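Local coordinates for peptidase M14 domain-containing protein (Shewanella amazonensis, PDB 2QVP), which probably acts as a zinc-dependent hydrolase of the M14 metallocarboxypeptidase family, though its substrate has not been established, at residues Q25-L30 with L105-P110; V179-P184 with V240-E245. All coordinates share one frame; numbering follows the deposited sequence.

How the interactions relate
Interaction 1 and interaction 2 lie on opposite sides of the chain's centre, their own centres 24 Å apart and their nearest atoms about 11 Å apart, so they do not touch. They follow one another along the chain: 25-30 with 105-110 closes before 179-184 with 240-245 opens. The eight-stranded mixed sheet relates them. Interaction 1 packs helix 24-38 against the loop that leaves strand 101-105, whereas interaction 2 pairs strands 178-182 and 241-247 within the sheet. Strands 67-72 and 165-171 lie between the two places in the sheet order. Interaction 1 is thus packing remote from the predicted catalytic residue, and interaction 2 carries that residue, Glu245.

Interaction 1. Residues Q25-L30 with L105-P110; sequences QRFYSL and LPLVNP
Phe27 and Tyr28, neighbours on helix 24-38, reach Leu107 and Pro110 in the loop between strand 101-105 and helix 110-115, a helix-to-loop packing contact in the alpha/beta fold. No hydrogen bond crosses it, and the buried surface is modest at 184 Å². Phe27 has CG anti to its backbone N (chi1 -179°), which carries the ring toward the loop. There CE2 meets Leu107 CD2 at 3.8 Å, the methyl approaching the ring obliquely, while CZ lies 4.3 Å from Pro106 CB. Trp83, edge-to-face, and Phe113 also meet the Phe27 ring, placing it in a larger aromatic cluster. Tyr28 starts out along a different course, with CG anti to its carbonyl carbon (chi1 -74°), and extends its phenol past Leu107 to the pyrrolidine of Pro110. One face of its ring takes Phe27 CD2, 4.2 Å above the plane and offset toward the rim, so the two aromatic side chains pack on each other as well as on the loop. The hydroxyl is hydrogen-bonded to the carbonyl oxygen of Pro52, which gives its polar end a partner beside an apolar surface. On that surface, Tyr28 OH lies 3.5 Å from Pro110 CB.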
loop_
_atom_site.group_PDB
_atom_site.type_symbol
_atom_site.label_atom_id
_atom_site.label_comp_id
_atom_site.label_asym_id
_atom_site.label_seq_id
_atom_site.Cartn_x
_atom_site.Cartn_y
_atom_site.Cartn_z
ATOM N N GLN A 25 12.730 -7.645 -12.058
ATOM C CA GLN A 25 14.187 -7.489 -11.905
ATOM C C GLN A 25 14.578 -6.008 -11.858
ATOM O O GLN A 25 15.408 -5.610 -11.021
ATOM C CB GLN A 25 14.983 -8.210 -13.012
ATOM C CG GLN A 25 15.147 -9.738 -12.826
ATOM C CD GLN A 25 16.320 -10.331 -13.665
ATOM O OE1 GLN A 25 16.927 -9.645 -14.508
ATOM N NE2 GLN A 25 16.647 -11.615 -13.410
ATOM N N ARG A 26 14.003 -5.216 -12.772
ATOM C CA ARG A 26 14.182 -3.773 -12.807
ATOM C C ARG A 26 13.626 -3.131 -11.537
ATOM O O ARG A 26 14.239 -2.200 -11.007
ATOM C CB ARG A 26 13.518 -3.132 -14.050
ATOM C CG ARG A 26 13.586 -1.568 -14.096
ATOM C CD ARG A 26 15.013 -1.026 -14.143
ATOM N NE ARG A 26 15.657 -1.402 -15.404
ATOM C CZ ARG A 26 15.427 -0.823 -16.585
ATOM N NH1 ARG A 26 14.590 0.205 -16.712
ATOM N NH2 ARG A 26 16.064 -1.267 -17.663
ATOM N N PHE A 27 12.443 -3.583 -11.104
ATOM C CA PHE A 27 11.827 -3.118 -9.873
ATOM C C PHE A 27 12.758 -3.260 -8.653
ATOM O O PHE A 27 13.035 -2.279 -7.947
ATOM C CB PHE A 27 10.491 -3.838 -9.594
ATOM C CG PHE A 27 9.844 -3.356 -8.347
ATOM C CD1 PHE A 27 9.232 -2.107 -8.333
ATOM C CD2 PHE A 27 9.931 -4.088 -7.168
ATOM C CE1 PHE A 27 8.702 -1.620 -7.178
ATOM C CE2 PHE A 27 9.407 -3.601 -6.000
ATOM C CZ PHE A 27 8.793 -2.360 -6.004
ATOM N N TYR A 28 13.240 -4.483 -8.401
ATOM C CA TYR A 28 14.136 -4.727 -7.277
ATOM C C TYR A 28 15.458 -4.003 -7.437
ATOM O O TYR A 28 15.986 -3.539 -6.461
ATOM C CB TYR A 28 14.385 -6.215 -7.057
ATOM C CG TYR A 28 13.241 -6.998 -6.449
ATOM C CD1 TYR A 28 12.712 -6.644 -5.211
ATOM C CD2 TYR A 28 12.792 -8.182 -7.039
ATOM C CE1 TYR A 28 11.730 -7.415 -4.605
ATOM C CE2 TYR A 28 11.806 -8.952 -6.448
ATOM C CZ TYR A 28 11.279 -8.564 -5.234
ATOM O OH TYR A 28 10.314 -9.323 -4.630
ATOM N N SER A 29 15.973 -3.874 -8.657
ATOM C CA SER A 29 17.197 -3.078 -8.877
ATOM C C SER A 29 17.054 -1.618 -8.445
ATOM O O SER A 29 17.899 -1.086 -7.696
ATOM C CB SER A 29 17.576 -3.111 -10.340
ATOM O OG SER A 29 18.024 -4.411 -10.650
ATOM N N LEU A 30 15.957 -0.990 -8.876
ATOM C CA LEU A 30 15.713 0.408 -8.553
ATOM C C LEU A 30 15.339 0.609 -7.079
ATOM O O LEU A 30 15.680 1.637 -6.499
ATOM C CB LEU A 30 14.669 1.027 -9.487
ATOM C CG LEU A 30 15.034 0.995 -10.973
ATOM C CD1 LEU A 30 13.848 1.481 -11.834
ATOM C CD2 LEU A 30 16.326 1.748 -11.299
ATOM N N LEU A 105 6.227 -1.736 2.876
ATOM C CA LEU A 105 6.123 -3.083 2.336
ATOM C C LEU A 105 5.982 -2.790 0.828
ATOM O O LEU A 105 4.871 -2.633 0.335
ATOM C CB LEU A 105 4.911 -3.849 2.905
ATOM C CG LEU A 105 5.048 -4.369 4.341
ATOM C CD1 LEU A 105 3.740 -4.810 4.945
ATOM C CD2 LEU A 105 6.091 -5.544 4.391
ATOM N N PRO A 106 7.109 -2.664 0.106
ATOM C CA PRO A 106 7.010 -2.230 -1.295
ATOM C C PRO A 106 6.290 -3.165 -2.289
ATOM O O PRO A 106 5.657 -2.673 -3.233
ATOM C CB PRO A 106 8.480 -1.998 -1.683
ATOM C CG PRO A 106 9.266 -2.757 -0.766
ATOM C CD PRO A 106 8.519 -2.852 0.499
ATOM N N LEU A 107 6.383 -4.476 -2.058
ATOM C CA LEU A 107 5.781 -5.507 -2.898
ATOM C C LEU A 107 5.498 -6.781 -2.088
ATOM O O LEU A 107 6.410 -7.524 -1.710
ATOM C CB LEU A 107 6.701 -5.819 -4.073
ATOM C CG LEU A 107 6.313 -6.876 -5.108
ATOM C CD1 LEU A 107 4.868 -6.707 -5.623
ATOM C CD2 LEU A 107 7.376 -6.838 -6.237
ATOM N N VAL A 108 4.219 -7.034 -1.840
ATOM C CA VAL A 108 3.777 -8.195 -1.081
ATOM C C VAL A 108 3.551 -9.425 -1.953
ATOM O O VAL A 108 3.722 -10.492 -1.482
ATOM C CB VAL A 108 2.505 -7.842 -0.246
ATOM C CG1 VAL A 108 1.893 -9.092 0.454
ATOM C CG2 VAL A 108 2.858 -6.741 0.732
ATOM N N ASN A 109 3.186 -9.265 -3.221
ATOM C CA ASN A 109 2.926 -10.375 -4.105
ATOM C C ASN A 109 3.840 -10.317 -5.338
ATOM O O ASN A 109 3.371 -9.970 -6.414
ATOM C CB ASN A 109 1.443 -10.308 -4.492
ATOM C CG ASN A 109 0.990 -11.434 -5.386
ATOM O OD1 ASN A 109 1.684 -12.424 -5.610
ATOM N ND2 ASN A 109 -0.221 -11.275 -5.899
ATOM N N PRO A 110 5.131 -10.670 -5.181
ATOM C CA PRO A 110 6.057 -10.622 -6.330
ATOM C C PRO A 110 5.729 -11.593 -7.491
ATOM O O PRO A 110 6.003 -11.259 -8.620
ATOM C CB PRO A 110 7.398 -10.989 -5.705
ATOM C CG PRO A 110 7.049 -11.825 -4.517
ATOM C CD PRO A 110 5.813 -11.149 -3.962
#

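Interaction 2. Residues V179-P184 with V240-E245; sequences VYTFEP and VGCCSE
Strands 179-182 and 241-245 run antiparallel, their axes 4.5 Å apart at closest approach and 174° between directions, as neighbours in the central mixed sheet of the alpha/beta fold of the M14 family, between strands 165-171 and 220-222. Two hydrogen-bonded pairs hold them. Tyr180 and Cys243 exchange nearly straight bonds, Tyr180 N to Cys243 O being 2.9 Å. Phe182 and Gly241 form a more bent pair, in which Phe182 N sits above the carbonyl plane of Gly241. Side chains alternate between the faces. On one, Val179 CG1 and Thr181 CG2 each lie 4.1 Å from Cys242 SG, while the Thr181 hydroxyl is hydrogen-bonded to Ser192. On the other lie Tyr180, Phe182 and Cys243. Phe182 turns its edge to the backbone of Gly241, with CD1 4.0 Å from Gly241 C; a CB on that glycine would sit only 3.2 Å from the same ring atom, so the missing side chain makes this close approach possible. Phe225 meets the Phe182 ring edge-to-face. Tyr180 CB lies against Cys243 CB at 3.9 Å, and its ring, with CG anti to the carbonyl carbon (chi1 -76°), slants out from the strand pair and turns its CD1-CE1 edge to Glu245. Glu245 is the predicted proton donor/acceptor, and its chain, bent at chi2, brings OE2 to 3.6 Å from Tyr180 CE1, the carboxylate plane 69° from the ring. Cys243 SG makes an oblique sulfur-aromatic contact with the same ring. An alanine in place of Tyr180 removes that ring, and the Glu245 carboxylate would probably be freer to turn, with a gap likely beside Cys243 SG. Cys243 O lies in plane at the Tyr180 ring edge, near CD1.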
loop_
_atom_site.group_PDB
_atom_site.type_symbol
_atom_site.label_atom_id
_atom_site.label_comp_id
_atom_site.label_asym_id
_atom_site.label_seq_id
_atom_site.Cartn_x
_atom_site.Cartn_y
_atom_site.Cartn_z
ATOM N N VAL A 179 -11.301 6.010 -2.444
ATOM C CA VAL A 179 -10.511 5.520 -1.327
ATOM C C VAL A 179 -11.409 4.820 -0.308
ATOM O O VAL A 179 -12.623 5.111 -0.201
ATOM C CB VAL A 179 -9.747 6.662 -0.622
ATOM C CG1 VAL A 179 -8.630 7.191 -1.501
ATOM C CG2 VAL A 179 -10.741 7.783 -0.190
ATOM N N TYR A 180 -10.798 3.849 0.375
ATOM C CA TYR A 180 -11.363 3.176 1.517
ATOM C C TYR A 180 -10.637 3.869 2.634
ATOM O O TYR A 180 -9.409 3.925 2.587
ATOM C CB TYR A 180 -11.022 1.683 1.596
ATOM C CG TYR A 180 -11.773 0.768 0.660
ATOM C CD1 TYR A 180 -11.285 0.508 -0.614
ATOM C CD2 TYR A 180 -12.985 0.189 1.034
ATOM C CE1 TYR A 180 -11.983 -0.306 -1.493
ATOM C CE2 TYR A 180 -13.687 -0.649 0.157
ATOM C CZ TYR A 180 -13.185 -0.878 -1.099
ATOM O OH TYR A 180 -13.854 -1.713 -1.944
ATOM N N THR A 181 -11.342 4.409 3.621
ATOM C CA THR A 181 -10.644 5.003 4.762
ATOM C C THR A 181 -11.210 4.529 6.098
ATOM O O THR A 181 -12.353 4.067 6.202
ATOM C CB THR A 181 -10.661 6.551 4.716
ATOM O OG1 THR A 181 -12.011 7.006 4.796
ATOM C CG2 THR A 181 -9.999 7.083 3.436
ATOM N N PHE A 182 -10.371 4.672 7.111
ATOM C CA PHE A 182 -10.658 4.311 8.464
ATOM C C PHE A 182 -10.265 5.475 9.359
ATOM O O PHE A 182 -9.101 5.888 9.346
ATOM C CB PHE A 182 -9.869 3.060 8.871
ATOM C CG PHE A 182 -10.171 1.826 8.040
ATOM C CD1 PHE A 182 -9.477 1.571 6.854
ATOM C CD2 PHE A 182 -11.104 0.912 8.471
ATOM C CE1 PHE A 182 -9.762 0.443 6.096
ATOM C CE2 PHE A 182 -11.386 -0.214 7.733
ATOM C CZ PHE A 182 -10.719 -0.462 6.554
ATOM N N GLU A 183 -11.226 6.025 10.105
ATOM C CA GLU A 183 -10.928 7.079 11.080
ATOM C C GLU A 183 -11.805 6.826 12.271
ATOM O O GLU A 183 -12.902 6.276 12.105
ATOM C CB GLU A 183 -11.202 8.486 10.556
ATOM C CG GLU A 183 -10.432 8.921 9.321
ATOM C CD GLU A 183 -10.699 10.399 8.987
ATOM O OE1 GLU A 183 -10.476 11.232 9.872
ATOM O OE2 GLU A 183 -11.087 10.737 7.840
ATOM N N PRO A 184 -11.354 7.228 13.481
ATOM C CA PRO A 184 -12.181 7.031 14.691
ATOM C C PRO A 184 -13.300 8.091 14.849
ATOM O O PRO A 184 -13.303 8.855 15.811
ATOM C CB PRO A 184 -11.134 7.104 15.809
ATOM C CG PRO A 184 -10.143 8.108 15.268
ATOM C CD PRO A 184 -10.056 7.848 13.803
ATOM N N VAL A 240 -5.338 5.626 11.957
ATOM C CA VAL A 240 -6.148 5.869 10.780
ATOM C C VAL A 240 -5.670 4.913 9.714
ATOM O O VAL A 240 -4.582 4.325 9.847
ATOM C CB VAL A 240 -6.013 7.328 10.274
ATOM C CG1 VAL A 240 -6.684 8.298 11.240
ATOM C CG2 VAL A 240 -4.542 7.664 10.056
ATOM N N GLY A 241 -6.479 4.730 8.673
ATOM C CA GLY A 241 -6.067 3.845 7.583
ATOM C C GLY A 241 -6.581 4.318 6.262
ATOM O O GLY A 241 -7.545 5.056 6.202
ATOM N N CYS A 242 -5.936 3.875 5.188
ATOM C CA CYS A 242 -6.421 4.170 3.872
ATOM C C CYS A 242 -6.015 3.066 2.912
ATOM O O CYS A 242 -4.937 2.506 3.035
ATOM C CB CYS A 242 -5.880 5.494 3.370
ATOM S SG CYS A 242 -6.450 5.966 1.710
ATOM N N CYS A 243 -6.935 2.707 2.033
ATOM C CA CYS A 243 -6.636 1.843 0.909
ATOM C C CYS A 243 -7.054 2.685 -0.291
ATOM O O CYS A 243 -8.243 2.855 -0.510
ATOM C CB CYS A 243 -7.368 0.526 0.989
ATOM S SG CYS A 243 -7.099 -0.504 -0.428
ATOM N N SER A 244 -6.076 3.297 -0.977
ATOM C CA SER A 244 -6.302 4.138 -2.161
ATOM C C SER A 244 -6.553 3.240 -3.374
ATOM O O SER A 244 -5.959 2.178 -3.466
ATOM C CB SER A 244 -5.083 5.025 -2.395
ATOM O OG SER A 244 -3.911 4.215 -2.373
ATOM N N GLU A 245 -7.449 3.634 -4.278
ATOM C CA GLU A 245 -7.778 2.810 -5.454
ATOM C C GLU A 245 -7.598 3.603 -6.748
ATOM O O GLU A 245 -8.501 4.304 -7.171
ATOM C CB GLU A 245 -9.202 2.268 -5.325
ATOM C CG GLU A 245 -9.402 1.295 -4.155
ATOM C CD GLU A 245 -8.926 -0.112 -4.421
ATOM O OE1 GLU A 245 -8.488 -0.450 -5.540
ATOM O OE2 GLU A 245 -9.022 -0.904 -3.476
#